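Local coordinates for cortical-lytic enzyme (PDB 5JIP), which is a spore cortex-lytic muramidase of glycoside hydrolase family 25, probably cleaving cortical peptidoglycan with lysozyme-type activity during germination, at residues A76-D81 against L112-P117; D83-Q88 against V128-R133. All coordinates share one frame; numbering follows the deposited sequence.

Contact 1. Residues A76-D81 against L112-P117; sequences AKPSKD and LDVETP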
# COMPACT_ATOMS: atom_id res chain seq x y z
N ALA A 76 -8.47 -10.89 -27.25
CA ALA A 76 -9.73 -11.44 -26.77
C ALA A 76 -10.73 -11.66 -27.91
O ALA A 76 -10.76 -10.91 -28.89
CB ALA A 76 -10.33 -10.50 -25.75
N LYS A 77 -11.56 -12.69 -27.76
CA LYS A 77 -12.80 -12.79 -28.53
C LYS A 77 -13.98 -12.88 -27.57
O LYS A 77 -14.38 -13.98 -27.14
CB LYS A 77 -12.79 -13.98 -29.49
CG LYS A 77 -13.92 -13.82 -30.51
CD LYS A 77 -13.77 -14.70 -31.74
CE LYS A 77 -14.86 -14.36 -32.79
NZ LYS A 77 -14.67 -13.01 -33.48
N PRO A 78 -14.56 -11.75 -27.20
CA PRO A 78 -15.68 -11.78 -26.24
C PRO A 78 -16.94 -12.32 -26.88
O PRO A 78 -17.08 -12.34 -28.10
CB PRO A 78 -15.84 -10.30 -25.84
CG PRO A 78 -14.53 -9.65 -26.24
CD PRO A 78 -14.11 -10.39 -27.48
N SER A 79 -17.86 -12.78 -26.03
CA SER A 79 -19.14 -13.29 -26.49
C SER A 79 -20.15 -13.15 -25.35
O SER A 79 -19.80 -12.73 -24.24
CB SER A 79 -19.03 -14.74 -26.97
OG SER A 79 -19.07 -15.68 -25.91
N LYS A 80 -21.40 -13.51 -25.65
CA LYS A 80 -22.45 -13.54 -24.63
C LYS A 80 -22.28 -14.71 -23.68
O LYS A 80 -22.89 -14.72 -22.60
CB LYS A 80 -23.85 -13.60 -25.27
CG LYS A 80 -24.20 -12.41 -26.14
CD LYS A 80 -25.64 -12.46 -26.65
CE LYS A 80 -25.83 -11.42 -27.75
NZ LYS A 80 -27.24 -11.33 -28.20
N ASP A 81 -21.50 -15.71 -24.05
CA ASP A 81 -21.29 -16.87 -23.19
C ASP A 81 -20.07 -16.62 -22.31
O ASP A 81 -18.94 -16.53 -22.80
CB ASP A 81 -21.13 -18.14 -24.02
CG ASP A 81 -20.83 -19.35 -23.16
OD1 ASP A 81 -21.01 -19.25 -21.93
OD2 ASP A 81 -20.42 -20.38 -23.71
N LEU A 112 -4.93 -8.32 -21.23
CA LEU A 112 -6.08 -8.67 -22.06
C LEU A 112 -6.31 -7.55 -23.08
O LEU A 112 -6.57 -6.41 -22.71
CB LEU A 112 -7.32 -8.90 -21.21
CG LEU A 112 -8.60 -9.28 -21.95
CD1 LEU A 112 -8.48 -10.69 -22.49
CD2 LEU A 112 -9.76 -9.18 -20.97
N ASP A 113 -6.21 -7.91 -24.35
CA ASP A 113 -6.31 -6.99 -25.48
C ASP A 113 -7.71 -7.13 -26.07
O ASP A 113 -8.03 -8.16 -26.67
CB ASP A 113 -5.20 -7.35 -26.47
CG ASP A 113 -5.35 -6.70 -27.86
OD1 ASP A 113 -6.24 -5.85 -28.08
OD2 ASP A 113 -4.50 -7.04 -28.72
N VAL A 114 -8.54 -6.10 -25.87
CA VAL A 114 -9.95 -6.13 -26.27
C VAL A 114 -10.14 -5.07 -27.35
O VAL A 114 -10.00 -3.86 -27.09
CB VAL A 114 -10.89 -5.89 -25.09
CG1 VAL A 114 -12.35 -5.93 -25.55
CG2 VAL A 114 -10.64 -6.91 -24.01
N GLU A 115 -10.46 -5.53 -28.54
CA GLU A 115 -10.65 -4.66 -29.70
C GLU A 115 -11.86 -5.08 -30.51
O GLU A 115 -12.09 -4.52 -31.58
CB GLU A 115 -9.40 -4.69 -30.62
CG GLU A 115 -8.17 -4.09 -30.02
CD GLU A 115 -6.95 -4.36 -30.87
OE1 GLU A 115 -7.00 -4.07 -32.10
OE2 GLU A 115 -5.95 -4.88 -30.33
N THR A 116 -12.62 -6.07 -30.05
CA THR A 116 -13.72 -6.65 -30.79
C THR A 116 -14.77 -7.07 -29.78
O THR A 116 -14.43 -7.32 -28.61
CB THR A 116 -13.22 -7.83 -31.65
OG1 THR A 116 -14.22 -8.21 -32.60
CG2 THR A 116 -12.87 -9.01 -30.81
N PRO A 117 -16.06 -7.13 -30.16
CA PRO A 117 -16.65 -6.76 -31.45
C PRO A 117 -16.95 -5.28 -31.51
O PRO A 117 -17.14 -4.64 -30.47
CB PRO A 117 -17.94 -7.58 -31.48
CG PRO A 117 -18.37 -7.61 -30.04
CD PRO A 117 -17.08 -7.65 -29.22
O HOH W 1 -10.11 -8.33 -28.75
O HOH W 2 -15.80 -10.56 -32.21

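Contact 2. Residues D83-Q88 against V128-R133; sequences DSAVIQ and VNWIDR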
# COMPACT_ATOMS: atom_id res chain seq x y z
N ASP A 83 -18.63 -18.59 -20.20
CA ASP A 83 -17.69 -19.70 -20.13
C ASP A 83 -16.50 -19.47 -21.04
O ASP A 83 -15.42 -20.00 -20.77
CB ASP A 83 -18.34 -21.03 -20.53
CG ASP A 83 -19.39 -21.49 -19.55
OD1 ASP A 83 -19.35 -21.02 -18.39
OD2 ASP A 83 -20.25 -22.31 -19.94
N SER A 84 -16.68 -18.75 -22.15
CA SER A 84 -15.55 -18.52 -23.05
C SER A 84 -14.52 -17.57 -22.45
O SER A 84 -13.34 -17.60 -22.85
CB SER A 84 -16.03 -17.96 -24.40
OG SER A 84 -16.59 -16.67 -24.27
N ALA A 85 -14.92 -16.75 -21.47
CA ALA A 85 -13.94 -15.92 -20.78
C ALA A 85 -13.05 -16.76 -19.89
O ALA A 85 -11.83 -16.52 -19.81
CB ALA A 85 -14.64 -14.82 -19.98
N VAL A 86 -13.64 -17.76 -19.22
CA VAL A 86 -12.85 -18.68 -18.41
C VAL A 86 -11.93 -19.50 -19.29
O VAL A 86 -10.76 -19.71 -18.97
CB VAL A 86 -13.79 -19.58 -17.58
CG1 VAL A 86 -13.01 -20.61 -16.80
CG2 VAL A 86 -14.63 -18.74 -16.65
N ILE A 87 -12.44 -20.01 -20.42
CA ILE A 87 -11.61 -20.81 -21.32
C ILE A 87 -10.43 -20.00 -21.83
O ILE A 87 -9.30 -20.49 -21.86
CB ILE A 87 -12.46 -21.35 -22.48
CG1 ILE A 87 -13.40 -22.42 -21.96
CG2 ILE A 87 -11.56 -21.86 -23.62
CD1 ILE A 87 -14.52 -22.73 -22.92
N GLN A 88 -10.69 -18.78 -22.30
CA GLN A 88 -9.60 -17.99 -22.84
C GLN A 88 -8.61 -17.60 -21.76
O GLN A 88 -7.40 -17.63 -21.99
CB GLN A 88 -10.13 -16.76 -23.56
CG GLN A 88 -10.71 -17.13 -24.93
CD GLN A 88 -11.35 -15.97 -25.63
OE1 GLN A 88 -10.75 -14.90 -25.78
NE2 GLN A 88 -12.57 -16.19 -26.10
N VAL A 128 -18.55 -5.92 -20.81
CA VAL A 128 -17.83 -5.71 -19.56
C VAL A 128 -17.90 -6.96 -18.68
O VAL A 128 -16.91 -7.33 -18.06
CB VAL A 128 -18.35 -4.45 -18.84
CG1 VAL A 128 -17.79 -4.34 -17.43
CG2 VAL A 128 -18.02 -3.15 -19.62
N ASN A 129 -19.08 -7.60 -18.58
CA ASN A 129 -19.17 -8.85 -17.83
C ASN A 129 -18.16 -9.89 -18.35
O ASN A 129 -17.58 -10.65 -17.56
CB ASN A 129 -20.58 -9.42 -17.91
CG ASN A 129 -21.53 -8.74 -16.96
OD1 ASN A 129 -21.14 -7.86 -16.18
ND2 ASN A 129 -22.79 -9.14 -17.02
N TRP A 130 -17.97 -9.96 -19.66
CA TRP A 130 -17.02 -10.93 -20.22
C TRP A 130 -15.59 -10.60 -19.80
O TRP A 130 -14.85 -11.47 -19.34
CB TRP A 130 -17.16 -10.97 -21.74
CG TRP A 130 -16.39 -12.07 -22.35
CD1 TRP A 130 -16.85 -13.31 -22.71
CD2 TRP A 130 -14.99 -12.06 -22.67
NE1 TRP A 130 -15.83 -14.06 -23.23
CE2 TRP A 130 -14.68 -13.31 -23.22
CE3 TRP A 130 -13.97 -11.10 -22.55
CZ2 TRP A 130 -13.38 -13.64 -23.67
CZ3 TRP A 130 -12.70 -11.42 -22.98
CH2 TRP A 130 -12.42 -12.68 -23.54
N ILE A 131 -15.20 -9.33 -19.92
CA ILE A 131 -13.87 -8.91 -19.48
C ILE A 131 -13.68 -9.18 -17.99
O ILE A 131 -12.66 -9.72 -17.56
CB ILE A 131 -13.67 -7.42 -19.79
CG1 ILE A 131 -13.75 -7.21 -21.29
CG2 ILE A 131 -12.37 -6.90 -19.15
CD1 ILE A 131 -13.78 -5.75 -21.67
N ASP A 132 -14.68 -8.81 -17.19
CA ASP A 132 -14.62 -8.96 -15.75
C ASP A 132 -14.47 -10.42 -15.35
O ASP A 132 -13.77 -10.76 -14.40
CB ASP A 132 -15.89 -8.33 -15.17
CG ASP A 132 -15.75 -7.91 -13.72
OD1 ASP A 132 -14.62 -7.71 -13.23
OD2 ASP A 132 -16.81 -7.77 -13.07
N ARG A 133 -15.15 -11.32 -16.08
CA ARG A 133 -15.02 -12.74 -15.78
C ARG A 133 -13.63 -13.24 -16.13
O ARG A 133 -13.04 -14.03 -15.38
CB ARG A 133 -16.08 -13.53 -16.57
CG ARG A 133 -15.90 -15.05 -16.50
CD ARG A 133 -16.08 -15.61 -15.09
NE ARG A 133 -17.41 -15.28 -14.56
CZ ARG A 133 -18.49 -16.04 -14.69
NH1 ARG A 133 -19.65 -15.64 -14.18
NH2 ARG A 133 -18.43 -17.21 -15.34

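Contact 1. Residues A76-D81 against L112-P117
The pyrrolidine ring of Pro78 offers its CG-CD corner to the other segment, and that corner closes on the carbonyl of Thr116, with CG and CD each 3.3 Å from Thr116 O. This oxygen is buried by the contact and has no hydrogen-bond partner in the model, so ring CH groups are what it meets here. Obliquely across the same corner comes the Thr116 methyl, CG2, at 3.8 Å from Pro78 CD, while the Pro117 ring, set by a cis peptide bond, adds only its CD atom at longer range. Trp130 and Leu122 also touch Pro78. The two carboxylates of Asp113 and Glu115 meet tip to tip: Asp113 OD1 lies 2.5 Å from Glu115 OE2, a spacing at which one acid probably holds a proton, and both groups hydrogen-bond a MES molecule that probably came from the crystallisation liquor. Asp113-Val114-Glu115 is the Asp-X-Glu signature of family 25, placed at the C-terminal end region of strand 111-113 in the TIM-barrel-like sheet; its position beside the bound MES is consistent with the active-site cleft seen in relatives. Just after the neighbouring parallel strand 70-75, Ala76 N gives a nearly straight bond to Asp113 O, 2.8 Å and 173°, entering almost along the C=O axis. Beyond it the chains diverge, and one water bridges them, donating to Ala76 O and Asp113 O and accepting from Glu115 N. Ala76 CB faces the strand, resting 3.8 Å from Leu112 CD1 and 4.0 Å from Val114 CG2. In Thr116, OG1 stands anti to the backbone N (chi1 -167°), which turns CG2 to within 3.4 Å of Ala76 O and leaves OG1 to share a second water with Lys77 NZ.

Contact 2. Residues D83-Q88 against V128-R133
Helices 83-88 and 128-133 run in the same general direction, their axes 8.4 Å apart at closest approach and crossing at -35°, with Ala85 and Trp130 nearest in register. The indole of Trp130, swung anti to its backbone N (chi1 -171°), reaches back to the first turn of the other helix. Over one face sits the Ala85 methyl, whose CB is 3.6 Å from the centroid of the five-membered ring, a CH-pi contact. At the rim, Trp130 NE1 donates in the ring plane to Ser84 OG at 2.9 Å and 164°; Ser84 OG is also hydrogen-bonded to Asp81 O. These are neighbouring helices of the family 25 barrel, linked through strand 111-113 in a beta-alpha succession, and the indole fills the join between their N-terminal halves. Gln88 crosses the six-membered ring's edge at about a right angle, its OE1 3.6 Å from Trp130 CH2, while that oxygen takes its hydrogen bond from His74 NE2. On the other flank of Ala85, the Arg133 chain bends so that CG lies 3.7 Å from Ala85 CB and CD 3.8 Å from Val86 CG2. Asp132 pairs with Lys280 of the second subunit.

Centred about 8 Å apart, the two contacts are successive layers of one region of the barrel, and their segments alternate along the chain: 76-81, 83-88, 112-117, then 128-133. The loop 76-81 follows strand 70-75 and leads into helix 83-100; strand 111-113 follows, and its exit loop leads to helix 124-142. Contact 1 thus joins the ends of two parallel strands, and contact 2 the helices that come after them. Trp130 binds the layers together, with Pro78 CA 3.5 Å from Trp130 CE2 on the ring face opposite Ala85, and Gln88 NE2 probably hydrogen-bonds Lys77 O at 3.0 Å. The helix pair therefore backs the loop beside the Asp-X-Glu acids, well away from the magnesium site.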